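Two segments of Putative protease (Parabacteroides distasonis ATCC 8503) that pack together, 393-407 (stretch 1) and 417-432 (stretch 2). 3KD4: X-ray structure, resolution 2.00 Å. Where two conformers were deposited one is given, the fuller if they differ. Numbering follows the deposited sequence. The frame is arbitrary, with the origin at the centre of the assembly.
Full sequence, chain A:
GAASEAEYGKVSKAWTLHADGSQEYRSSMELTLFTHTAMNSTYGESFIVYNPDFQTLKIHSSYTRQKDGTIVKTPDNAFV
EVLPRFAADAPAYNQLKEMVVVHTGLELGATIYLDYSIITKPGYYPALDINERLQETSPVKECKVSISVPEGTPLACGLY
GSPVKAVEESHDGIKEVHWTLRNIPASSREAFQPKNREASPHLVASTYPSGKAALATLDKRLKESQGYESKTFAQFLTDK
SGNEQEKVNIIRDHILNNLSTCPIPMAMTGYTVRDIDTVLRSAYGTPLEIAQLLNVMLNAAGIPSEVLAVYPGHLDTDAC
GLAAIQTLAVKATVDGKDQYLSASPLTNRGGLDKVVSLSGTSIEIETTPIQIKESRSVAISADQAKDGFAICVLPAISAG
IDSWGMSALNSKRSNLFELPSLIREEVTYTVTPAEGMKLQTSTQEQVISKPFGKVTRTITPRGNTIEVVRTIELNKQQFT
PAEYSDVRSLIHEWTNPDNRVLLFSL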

# COMPACT_ATOMS: atom_id res chain seq x y z
N VAL A 393 28.56 -21.75 -9.04
CA VAL A 393 27.58 -20.67 -8.96
C VAL A 393 27.60 -20.13 -7.53
O VAL A 393 27.28 -20.85 -6.61
CB VAL A 393 26.18 -21.15 -9.37
CG1 VAL A 393 25.17 -19.98 -9.38
CG2 VAL A 393 26.24 -21.77 -10.77
N LEU A 394 28.05 -18.89 -7.35
CA LEU A 394 28.05 -18.29 -6.02
C LEU A 394 26.57 -18.06 -5.63
O LEU A 394 25.81 -17.51 -6.42
CB LEU A 394 28.83 -16.98 -6.03
CG LEU A 394 30.29 -17.05 -6.42
CD1 LEU A 394 30.87 -15.65 -6.73
CD2 LEU A 394 31.10 -17.81 -5.35
N PRO A 395 26.15 -18.52 -4.44
CA PRO A 395 24.71 -18.42 -4.17
C PRO A 395 24.20 -16.98 -4.02
O PRO A 395 24.87 -16.14 -3.46
CB PRO A 395 24.55 -19.18 -2.85
CG PRO A 395 25.89 -19.15 -2.22
CD PRO A 395 26.90 -19.14 -3.33
N ALA A 396 23.01 -16.71 -4.54
CA ALA A 396 22.36 -15.41 -4.34
C ALA A 396 21.94 -15.28 -2.89
O ALA A 396 21.61 -16.28 -2.26
CB ALA A 396 21.16 -15.29 -5.24
N ILE A 397 21.94 -14.07 -2.37
CA ILE A 397 21.36 -13.82 -1.05
C ILE A 397 19.88 -13.51 -1.25
O ILE A 397 19.45 -13.31 -2.38
CB ILE A 397 22.06 -12.67 -0.32
CG1 ILE A 397 21.76 -11.32 -0.99
CG2 ILE A 397 23.55 -12.93 -0.25
CD1 ILE A 397 22.15 -10.14 -0.14
N SER A 398 19.12 -13.45 -0.14
CA SER A 398 17.66 -13.24 -0.15
C SER A 398 17.21 -11.81 0.07
O SER A 398 16.29 -11.32 -0.61
CB SER A 398 17.03 -14.03 0.99
OG SER A 398 17.52 -15.34 0.98
N ALA A 399 17.81 -11.17 1.06
CA ALA A 399 17.44 -9.83 1.48
C ALA A 399 17.84 -8.81 0.42
O ALA A 399 18.82 -9.00 -0.31
CB ALA A 399 18.10 -9.50 2.81
N GLY A 400 17.08 -7.73 0.32
CA GLY A 400 17.42 -6.64 -0.56
C GLY A 400 16.87 -6.82 -1.97
O GLY A 400 15.76 -7.34 -2.14
N ILE A 401 17.64 -6.36 -2.96
CA ILE A 401 17.16 -6.28 -4.32
C ILE A 401 16.75 -7.66 -4.81
O ILE A 401 15.83 -7.77 -5.61
CB ILE A 401 18.22 -5.71 -5.30
CG1 ILE A 401 18.53 -4.27 -4.97
CG2 ILE A 401 17.68 -5.68 -6.70
CD1 ILE A 401 19.77 -3.76 -5.71
N ASP A 402 17.42 -8.70 -4.33
CA ASP A 402 17.09 -10.07 -4.76
C ASP A 402 15.69 -10.51 -4.36
O ASP A 402 15.19 -11.45 -4.95
CB ASP A 402 18.13 -11.08 -4.28
CG ASP A 402 19.49 -10.88 -4.95
OD1 ASP A 402 19.60 -11.00 -6.20
OD2 ASP A 402 20.47 -10.61 -4.21
N SER A 403 15.06 -9.83 -3.40
CA SER A 403 13.69 -10.12 -3.04
C SER A 403 12.66 -9.21 -3.77
O SER A 403 11.45 -9.38 -3.60
CB SER A 403 13.53 -9.98 -1.52
OG SER A 403 13.62 -8.60 -1.12
N TRP A 404 13.13 -8.27 -4.60
CA TRP A 404 12.23 -7.29 -5.21
C TRP A 404 11.44 -7.81 -6.41
O TRP A 404 10.57 -7.10 -6.94
CB TRP A 404 12.99 -6.04 -5.63
CG TRP A 404 13.49 -5.22 -4.52
CD1 TRP A 404 13.28 -5.39 -3.17
CD2 TRP A 404 14.21 -4.00 -4.65
NE1 TRP A 404 13.87 -4.37 -2.47
CE2 TRP A 404 14.43 -3.50 -3.36
CE3 TRP A 404 14.69 -3.29 -5.75
CZ2 TRP A 404 15.12 -2.31 -3.13
CZ3 TRP A 404 15.39 -2.12 -5.52
CH2 TRP A 404 15.59 -1.63 -4.23
N GLY A 405 11.74 -9.01 -6.88
CA GLY A 405 10.98 -9.59 -7.97
C GLY A 405 11.32 -9.00 -9.32
O GLY A 405 10.50 -9.01 -10.21
N MSE A 406 12.56 -8.52 -9.47
CA MSE A 406 12.98 -7.77 -10.66
C MSE A 406 14.02 -8.51 -11.50
O MSE A 406 14.77 -7.87 -12.23
CB MSE A 406 13.58 -6.40 -10.26
CG MSE A 406 12.59 -5.49 -9.58
SE MSE A 406 13.35 -3.78 -9.28
CE MSE A 406 11.80 -2.95 -8.40
N SER A 407 14.05 -9.83 -11.42
CA SER A 407 15.07 -10.57 -12.16
C SER A 407 14.72 -10.67 -13.63
O SER A 407 15.59 -10.97 -14.43
CB SER A 407 15.28 -11.96 -11.58
OG SER A 407 14.13 -12.76 -11.80
N PHE A 417 8.89 4.09 -13.25
CA PHE A 417 9.43 2.93 -12.58
C PHE A 417 9.87 3.33 -11.17
O PHE A 417 10.59 4.31 -11.03
CB PHE A 417 10.63 2.46 -13.40
CG PHE A 417 11.29 1.25 -12.87
CD1 PHE A 417 10.59 0.07 -12.80
CD2 PHE A 417 12.60 1.28 -12.45
CE1 PHE A 417 11.20 -1.08 -12.31
CE2 PHE A 417 13.22 0.10 -11.96
CZ PHE A 417 12.50 -1.06 -11.88
N GLU A 418 9.43 2.61 -10.16
CA GLU A 418 9.73 2.98 -8.76
C GLU A 418 10.29 1.84 -7.97
O GLU A 418 9.76 0.74 -8.01
CB GLU A 418 8.42 3.46 -8.06
CG GLU A 418 8.62 4.08 -6.67
CD GLU A 418 7.32 4.62 -6.11
OE1 GLU A 418 7.06 5.81 -6.32
OE2 GLU A 418 6.54 3.85 -5.51
N LEU A 419 11.36 2.11 -7.23
CA LEU A 419 11.99 1.12 -6.38
C LEU A 419 11.39 1.20 -4.97
O LEU A 419 10.97 2.27 -4.54
CB LEU A 419 13.48 1.41 -6.27
CG LEU A 419 14.28 1.53 -7.57
CD1 LEU A 419 15.73 1.73 -7.16
CD2 LEU A 419 14.11 0.28 -8.43
N PRO A 420 11.37 0.08 -4.24
CA PRO A 420 10.83 0.11 -2.88
C PRO A 420 11.62 1.05 -1.95
O PRO A 420 11.04 1.68 -1.08
CB PRO A 420 10.97 -1.35 -2.41
CG PRO A 420 11.18 -2.15 -3.61
CD PRO A 420 11.78 -1.28 -4.64
N SER A 421 12.93 1.15 -2.19
CA SER A 421 13.81 2.02 -1.39
C SER A 421 15.10 2.27 -2.15
O SER A 421 15.39 1.59 -3.12
CB SER A 421 14.19 1.36 -0.06
OG SER A 421 15.13 0.30 -0.24
N LEU A 422 15.87 3.24 -1.69
CA LEU A 422 17.27 3.30 -2.10
C LEU A 422 17.96 2.13 -1.39
O LEU A 422 17.45 1.61 -0.37
CB LEU A 422 17.93 4.60 -1.72
CG LEU A 422 17.23 5.84 -2.27
CD1 LEU A 422 18.03 7.10 -1.85
CD2 LEU A 422 17.07 5.77 -3.77
N ILE A 423 19.10 1.69 -1.93
CA ILE A 423 19.74 0.53 -1.36
C ILE A 423 21.23 0.55 -1.66
O ILE A 423 21.70 1.12 -2.68
CB ILE A 423 19.08 -0.78 -1.89
CG1 ILE A 423 19.42 -1.96 -0.98
CG2 ILE A 423 19.49 -1.01 -3.38
CD1 ILE A 423 18.29 -2.94 -0.77
N ARG A 424 21.96 -0.07 -0.73
CA ARG A 424 23.38 -0.32 -0.88
C ARG A 424 23.65 -1.71 -0.36
O ARG A 424 23.34 -2.01 0.82
CB ARG A 424 24.21 0.67 -0.09
CG ARG A 424 23.96 2.13 -0.40
CD ARG A 424 24.71 3.03 0.58
NE ARG A 424 26.09 3.35 0.20
CZ ARG A 424 27.13 2.62 0.55
NH1 ARG A 424 26.95 1.53 1.27
NH2 ARG A 424 28.36 3.00 0.19
N GLU A 425 24.22 -2.57 -1.20
CA GLU A 425 24.50 -3.94 -0.79
C GLU A 425 25.94 -4.34 -1.07
O GLU A 425 26.51 -3.97 -2.09
CB GLU A 425 23.58 -4.94 -1.48
CG GLU A 425 22.17 -4.49 -1.63
CD GLU A 425 21.22 -5.58 -2.00
OE1 GLU A 425 21.63 -6.76 -2.15
OE2 GLU A 425 20.02 -5.25 -2.13
N GLU A 426 26.51 -5.10 -0.14
CA GLU A 426 27.81 -5.71 -0.34
C GLU A 426 27.74 -7.17 0.06
O GLU A 426 27.31 -7.48 1.18
CB GLU A 426 28.87 -5.01 0.47
CG GLU A 426 30.21 -5.71 0.39
CD GLU A 426 31.22 -5.11 1.34
OE1 GLU A 426 30.98 -5.14 2.57
OE2 GLU A 426 32.23 -4.58 0.85
N VAL A 427 28.13 -8.06 -0.85
CA VAL A 427 28.16 -9.48 -0.56
C VAL A 427 29.58 -9.99 -0.81
O VAL A 427 30.12 -9.82 -1.91
CB VAL A 427 27.15 -10.29 -1.41
CG1 VAL A 427 27.16 -11.78 -0.99
CG2 VAL A 427 25.74 -9.69 -1.28
N THR A 428 30.18 -10.60 0.21
CA THR A 428 31.53 -11.13 0.14
C THR A 428 31.52 -12.64 0.17
O THR A 428 31.05 -13.24 1.13
CB THR A 428 32.36 -10.61 1.29
OG1 THR A 428 32.45 -9.20 1.19
CG2 THR A 428 33.79 -11.22 1.27
N TYR A 429 32.04 -13.26 -0.89
CA TYR A 429 32.09 -14.72 -0.96
C TYR A 429 33.53 -15.15 -0.69
O TYR A 429 34.46 -14.57 -1.24
CB TYR A 429 31.68 -15.23 -2.34
CG TYR A 429 30.27 -14.91 -2.75
CD1 TYR A 429 29.97 -13.72 -3.41
CD2 TYR A 429 29.24 -15.77 -2.47
CE1 TYR A 429 28.66 -13.41 -3.77
CE2 TYR A 429 27.93 -15.48 -2.82
CZ TYR A 429 27.65 -14.30 -3.48
OH TYR A 429 26.35 -14.03 -3.83
N THR A 430 33.72 -16.14 0.17
CA THR A 430 35.04 -16.72 0.33
C THR A 430 34.95 -18.13 -0.26
O THR A 430 34.18 -18.98 0.20
CB THR A 430 35.53 -16.74 1.78
OG1 THR A 430 35.60 -15.39 2.27
CG2 THR A 430 36.93 -17.36 1.87
N VAL A 431 35.70 -18.32 -1.34
CA VAL A 431 35.62 -19.52 -2.11
C VAL A 431 36.89 -20.33 -1.89
O VAL A 431 37.99 -19.82 -2.11
CB VAL A 431 35.45 -19.21 -3.61
CG1 VAL A 431 35.40 -20.51 -4.39
CG2 VAL A 431 34.20 -18.37 -3.85
N THR A 432 36.74 -21.58 -1.44
CA THR A 432 37.88 -22.48 -1.31
C THR A 432 37.77 -23.62 -2.33
O THR A 432 37.04 -24.59 -2.13
CB THR A 432 38.02 -23.03 0.11
OG1 THR A 432 38.13 -21.94 1.03
CG2 THR A 432 39.29 -23.92 0.22
O HOH W 1 19.83 -8.48 -2.62
O HOH W 2 14.12 -2.24 0.24

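Stretch 1 is mostly loop, with a short 3-10 segment at 401-403, and it runs antiparallel to stretch 2, so that Leu 394 lies by Tyr 429 and Trp 404 by Pro 420. Along the strand 423-432, Ile 423, Glu 425, Val 427, Tyr 429 and Val 431 point toward the loop, and this alternation sets the rhythm of the contact.

Leu 394 lays its CB over one face of the Tyr 429 ring, 3.8 Å from the centroid, while its CD2 meets Val 431 CG2 at 3.5 Å. The same tyrosine reaches past the leucine to the next residue, where its OH donates a short hydrogen bond to Pro 395 O (2.6 Å) near the ring plane. One aromatic residue thus serves as both greasy platform and backbone anchor. Ile 397 then packs CD1 on Val 427 CG2 at 3.8 Å.

At Gly 400 the rule turns to exclusion. Its phi/psi of 88/-145 already calls for glycine, and a CB there would lie 2.2 Å from Glu 425 OE2. That carboxylate oxygen accepts a nearly straight hydrogen bond from Ile 401 N (2.8 Å), tying the 3-10 segment to the strand. Water 1 extends the link, 2.5 Å from Glu 425 OE1 and 2.6 Å from Ala 399 O, and it accepts from Asp 402 N at 3.0 Å. The Ile 401 side chain adds an apolar contact, CD1 to Ile 423 CG2 at 3.6 Å.

Trp 404 has the most surface covered by the other stretch. Pro 420 CD sits 3.5 Å from the centroid of its six-membered ring, almost on the normal, a CH-pi contact between flat ring and rigid pyrrolidine. Finally, selenomethionine Met 406 extends its chain so that SE approaches Phe 417 CZ at 3.9 Å and CE reaches Leu 419 CD2 at 4.0 Å.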